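Local coordinates for protein lysine/ornithine decarboxylase (Vibrio vulnificus, PDB 2PLJ) that probably decarboxylates lysine and ornithine with a pyridoxal phosphate cofactor, giving the diamines cadaverine and putrescine, at residues A[168-173]-A[195-200]; A[110-115]-A[141-146]. One frame throughout, in Å; residues are numbered along the deposited sequence.

Contact 1: residues A[168-173]-A[195-200]; sequences LLVRLS and LVIIET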
# COMPACT_ATOMS: atom_id res chain seq x y z
N LEU A 168 3.54 -26.85 -19.14
CA LEU A 168 2.72 -26.29 -18.06
C LEU A 168 2.84 -27.08 -16.75
O LEU A 168 2.91 -28.33 -16.75
CB LEU A 168 1.24 -26.30 -18.49
CG LEU A 168 0.91 -25.56 -19.81
CD1 LEU A 168 -0.56 -25.67 -20.07
CD2 LEU A 168 1.37 -24.10 -19.70
N LEU A 169 2.83 -26.34 -15.64
CA LEU A 169 2.65 -26.93 -14.31
C LEU A 169 1.18 -26.76 -13.94
O LEU A 169 0.63 -25.65 -14.08
CB LEU A 169 3.53 -26.23 -13.26
CG LEU A 169 5.04 -26.42 -13.43
CD1 LEU A 169 5.82 -25.39 -12.57
CD2 LEU A 169 5.45 -27.85 -13.09
N VAL A 170 0.56 -27.83 -13.45
CA VAL A 170 -0.84 -27.77 -13.02
C VAL A 170 -0.85 -27.57 -11.52
O VAL A 170 -0.29 -28.39 -10.79
CB VAL A 170 -1.65 -29.06 -13.39
CG1 VAL A 170 -3.09 -28.87 -12.94
CG2 VAL A 170 -1.56 -29.31 -14.90
N ARG A 171 -1.43 -26.46 -11.06
CA ARG A 171 -1.36 -26.10 -9.66
C ARG A 171 -2.58 -26.67 -8.94
O ARG A 171 -3.72 -26.42 -9.36
CB ARG A 171 -1.33 -24.57 -9.48
CG ARG A 171 -1.35 -24.19 -7.99
CD ARG A 171 -0.97 -22.73 -7.82
NE ARG A 171 -1.21 -22.29 -6.45
CZ ARG A 171 -0.98 -21.04 -6.01
NH1 ARG A 171 -0.42 -20.11 -6.79
NH2 ARG A 171 -1.29 -20.72 -4.74
N LEU A 172 -2.31 -27.42 -7.88
CA LEU A 172 -3.37 -28.01 -7.03
C LEU A 172 -3.52 -27.21 -5.74
O LEU A 172 -2.56 -26.60 -5.26
CB LEU A 172 -3.04 -29.47 -6.68
CG LEU A 172 -3.29 -30.53 -7.75
CD1 LEU A 172 -2.33 -30.37 -8.91
CD2 LEU A 172 -3.22 -31.96 -7.21
N SER A 173 -4.73 -27.24 -5.19
CA SER A 173 -4.94 -26.82 -3.80
C SER A 173 -5.69 -27.93 -3.05
O SER A 173 -6.41 -28.73 -3.65
CB SER A 173 -5.68 -25.48 -3.73
OG SER A 173 -7.05 -25.62 -4.02
N LEU A 195 -6.60 -34.04 -13.00
CA LEU A 195 -6.63 -35.13 -13.99
C LEU A 195 -7.40 -34.72 -15.25
O LEU A 195 -6.94 -34.98 -16.36
CB LEU A 195 -7.16 -36.44 -13.35
CG LEU A 195 -6.16 -36.99 -12.32
CD1 LEU A 195 -6.80 -38.00 -11.37
CD2 LEU A 195 -4.93 -37.59 -12.99
N VAL A 196 -8.51 -34.00 -15.08
CA VAL A 196 -9.30 -33.49 -16.21
C VAL A 196 -8.47 -32.50 -17.04
O VAL A 196 -8.44 -32.57 -18.27
CB VAL A 196 -10.65 -32.85 -15.76
CG1 VAL A 196 -11.39 -32.27 -16.94
CG2 VAL A 196 -11.55 -33.88 -15.05
N ILE A 197 -7.76 -31.60 -16.36
CA ILE A 197 -6.88 -30.67 -17.06
C ILE A 197 -5.78 -31.41 -17.85
O ILE A 197 -5.48 -31.07 -19.00
CB ILE A 197 -6.26 -29.64 -16.07
CG1 ILE A 197 -7.35 -28.68 -15.58
CG2 ILE A 197 -5.14 -28.86 -16.75
CD1 ILE A 197 -6.95 -27.84 -14.36
N ILE A 198 -5.21 -32.44 -17.24
CA ILE A 198 -4.09 -33.16 -17.84
C ILE A 198 -4.58 -33.98 -19.06
O ILE A 198 -3.95 -33.97 -20.13
CB ILE A 198 -3.33 -34.01 -16.79
CG1 ILE A 198 -2.60 -33.09 -15.79
CG2 ILE A 198 -2.31 -34.96 -17.46
CD1 ILE A 198 -2.12 -33.77 -14.54
N GLU A 199 -5.73 -34.63 -18.90
CA GLU A 199 -6.34 -35.34 -20.02
C GLU A 199 -6.71 -34.39 -21.19
O GLU A 199 -6.54 -34.75 -22.37
CB GLU A 199 -7.55 -36.16 -19.56
CG GLU A 199 -7.84 -37.34 -20.47
CD GLU A 199 -8.82 -38.35 -19.86
OE1 GLU A 199 -8.85 -38.47 -18.60
OE2 GLU A 199 -9.54 -39.02 -20.63
N THR A 200 -7.22 -33.19 -20.85
CA THR A 200 -7.58 -32.19 -21.86
C THR A 200 -6.33 -31.65 -22.57
O THR A 200 -6.35 -31.46 -23.80
CB THR A 200 -8.46 -31.05 -21.28
OG1 THR A 200 -9.61 -31.63 -20.65
CG2 THR A 200 -8.94 -30.11 -22.36

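Contact 2: residues A[110-115]-A[141-146]; sequences GEVELV and LAYGCN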
# COMPACT_ATOMS: atom_id res chain seq x y z
N GLY A 110 6.62 -7.27 -15.60
CA GLY A 110 7.62 -6.44 -14.89
C GLY A 110 8.79 -7.26 -14.33
O GLY A 110 9.95 -6.86 -14.43
N GLU A 111 8.46 -8.43 -13.76
CA GLU A 111 9.46 -9.34 -13.21
C GLU A 111 10.29 -10.00 -14.32
O GLU A 111 11.51 -10.14 -14.19
CB GLU A 111 8.83 -10.35 -12.27
CG GLU A 111 8.18 -9.64 -11.06
CD GLU A 111 7.63 -10.57 -10.03
OE1 GLU A 111 7.60 -11.80 -10.27
OE2 GLU A 111 7.19 -10.05 -8.97
N VAL A 112 9.63 -10.35 -15.43
CA VAL A 112 10.36 -10.82 -16.62
C VAL A 112 11.39 -9.76 -17.03
O VAL A 112 12.59 -10.07 -17.26
CB VAL A 112 9.36 -11.11 -17.78
CG1 VAL A 112 10.13 -11.31 -19.13
CG2 VAL A 112 8.53 -12.34 -17.48
N GLU A 113 10.93 -8.51 -17.11
CA GLU A 113 11.80 -7.43 -17.58
C GLU A 113 13.00 -7.21 -16.64
O GLU A 113 14.13 -6.92 -17.11
CB GLU A 113 10.96 -6.17 -17.77
CG GLU A 113 10.06 -6.28 -19.01
CD GLU A 113 9.13 -5.08 -19.26
OE1 GLU A 113 9.01 -4.21 -18.38
OE2 GLU A 113 8.52 -5.05 -20.35
N LEU A 114 12.75 -7.33 -15.34
CA LEU A 114 13.81 -7.17 -14.33
C LEU A 114 14.88 -8.25 -14.54
O LEU A 114 16.06 -7.92 -14.71
CB LEU A 114 13.25 -7.20 -12.91
CG LEU A 114 14.36 -7.12 -11.84
CD1 LEU A 114 15.28 -5.93 -12.03
CD2 LEU A 114 13.64 -7.07 -10.49
N VAL A 115 14.48 -9.53 -14.57
CA VAL A 115 15.51 -10.59 -14.75
C VAL A 115 16.22 -10.48 -16.10
O VAL A 115 17.45 -10.73 -16.18
CB VAL A 115 14.99 -12.02 -14.45
CG1 VAL A 115 14.44 -12.06 -13.00
CG2 VAL A 115 13.90 -12.44 -15.46
N LEU A 141 7.13 -15.36 -23.12
CA LEU A 141 7.68 -16.16 -24.22
C LEU A 141 8.75 -15.41 -25.01
O LEU A 141 9.74 -16.00 -25.43
CB LEU A 141 6.56 -16.62 -25.15
CG LEU A 141 5.76 -17.84 -24.62
CD1 LEU A 141 4.61 -18.09 -25.60
CD2 LEU A 141 6.63 -19.10 -24.50
N ALA A 142 8.54 -14.10 -25.20
CA ALA A 142 9.50 -13.27 -25.94
C ALA A 142 10.88 -13.24 -25.26
O ALA A 142 11.91 -13.28 -25.94
CB ALA A 142 8.97 -11.85 -26.15
N TYR A 143 10.88 -13.17 -23.93
CA TYR A 143 12.09 -13.29 -23.13
C TYR A 143 12.69 -14.69 -23.25
O TYR A 143 13.90 -14.85 -23.33
CB TYR A 143 11.75 -12.98 -21.68
CG TYR A 143 12.77 -13.41 -20.67
CD1 TYR A 143 14.09 -12.95 -20.70
CD2 TYR A 143 12.39 -14.27 -19.63
CE1 TYR A 143 15.02 -13.35 -19.74
CE2 TYR A 143 13.28 -14.67 -18.66
CZ TYR A 143 14.59 -14.22 -18.71
OH TYR A 143 15.46 -14.63 -17.72
N GLY A 144 11.81 -15.69 -23.28
CA GLY A 144 12.22 -17.10 -23.49
C GLY A 144 11.72 -18.04 -22.39
O GLY A 144 11.91 -19.27 -22.46
N CYS A 145 11.04 -17.46 -21.40
CA CYS A 145 10.42 -18.23 -20.34
C CYS A 145 9.26 -19.01 -20.95
O CYS A 145 8.32 -18.40 -21.49
CB CYS A 145 9.94 -17.31 -19.21
SG CYS A 145 9.17 -18.24 -17.87
N ASN A 146 9.32 -20.33 -20.83
CA ASN A 146 8.33 -21.20 -21.49
C ASN A 146 7.60 -22.17 -20.55
O ASN A 146 6.91 -23.10 -21.01
CB ASN A 146 8.97 -21.95 -22.66
CG ASN A 146 10.19 -22.77 -22.24
OD1 ASN A 146 10.31 -23.19 -21.10
ND2 ASN A 146 11.10 -22.99 -23.19

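Contact 1: residues A[168-173]-A[195-200]
V170 meets I197 and I198 where the strand 167-171 of the parallel sheet runs beneath the helix 191-203. The strand residues before it take their places elsewhere: the backbone of L168 bonds to R207 and K209 of one neighbouring strand, and that of L169 to F148 and V150 of the other, so V170 is carried on a strand held along both edges. Its CB points at the helix, and its CG2 methyl makes the closest approaches. With CG1 anti to the backbone N (chi1 -178°), CG2 is left beside that N, 4.1 Å from I197 CG2 and 4.0 Å from I198 CG1. The first is a methyl-to-methyl approach by side chains running past each other in opposite senses. The second is different in kind, because V170 lies at a slant across I198 and the methyl rests against a methylene partway along the isoleucine. I198 also leans on L211 of the strand 207-212, while I197 reaches L153 of the helix 153-157. All three touching residues are buried, and the contact is purely apolar. One residue on, R171 turns from the helix and touches the bound putrescine–pyridoxal phosphate adduct. This division of a strand, with V170 toward the outer helix and R171 toward the ligand, belongs to the beta/alpha-barrel of the type IV decarboxylases.

Contact 2: residues A[110-115]-A[141-146]
V112 and Y143 bring the backbones closest, with CA atoms 7.2 Å apart, where the helix 109-117 passes the last turn of the helix 134-143. From that turn the tyrosine reaches across to two valines one helical turn apart. The CB bond of Y143 points toward the helix 109-117, and CG anti to the backbone N (chi1 164°) brings the ring to V112 and V115. V112 takes the near end: its CG1 sits 3.5 Å from Y143 CB and 3.7 Å from Y143 CG, with the two side chains crossing obliquely. V115 takes the far end, crossing the tyrosine at about a right angle. Its CG2, tucked between the backbone N and the carbonyl carbon of its own residue, lies 3.8 Å from Y143 CZ. Each valine thus offers a single methyl, and both approach the ring obliquely. The valines also rest on L106 of the strand 103-106, which lies beneath their helix, while the tyrosine touches T125 of the next strand, 125-127. G144, just after the helix, has left helical angles with a phi of 125°, a positive value that glycine accommodates readily. The C145 side chain then packs on T125 and H127.

No hydrogen bond joins the two segments; the contact is made by carbon against carbon, with the phenol oxygen as the polar exception. That hydroxyl is hydrogen-bonded to the carbonyl O of V120, in the loop after the helix 109-117. With this partner, Y143 OH can lie 3.5 Å from V115 CG2 without being left unsatisfied by that apolar neighbour. The join between the helices is apolar packing, and the bond to V120 O probably steadies the far end of the ring.

How the contacts relate
Both contacts belong to the pyridoxal-binding beta/alpha-barrel and follow one another in series: contact 2 closes at 146 before contact 1 opens at 168. Their centres are 23 Å apart, and their nearest atoms, about 5 Å apart, do not touch. They are bridged by a backbone hydrogen bond between N146 and E167, the residue before segment 168-173, and the strand 147-150 follows directly and pairs with 167-171. Contact 1 joins a barrel strand to an outer helix, whereas contact 2 joins two helices over the strands 103-106 and 125-127. Together they pack two regions of the helical layer, and at contact 2 E111 and L114 lie on N397 and F398 of the second subunit.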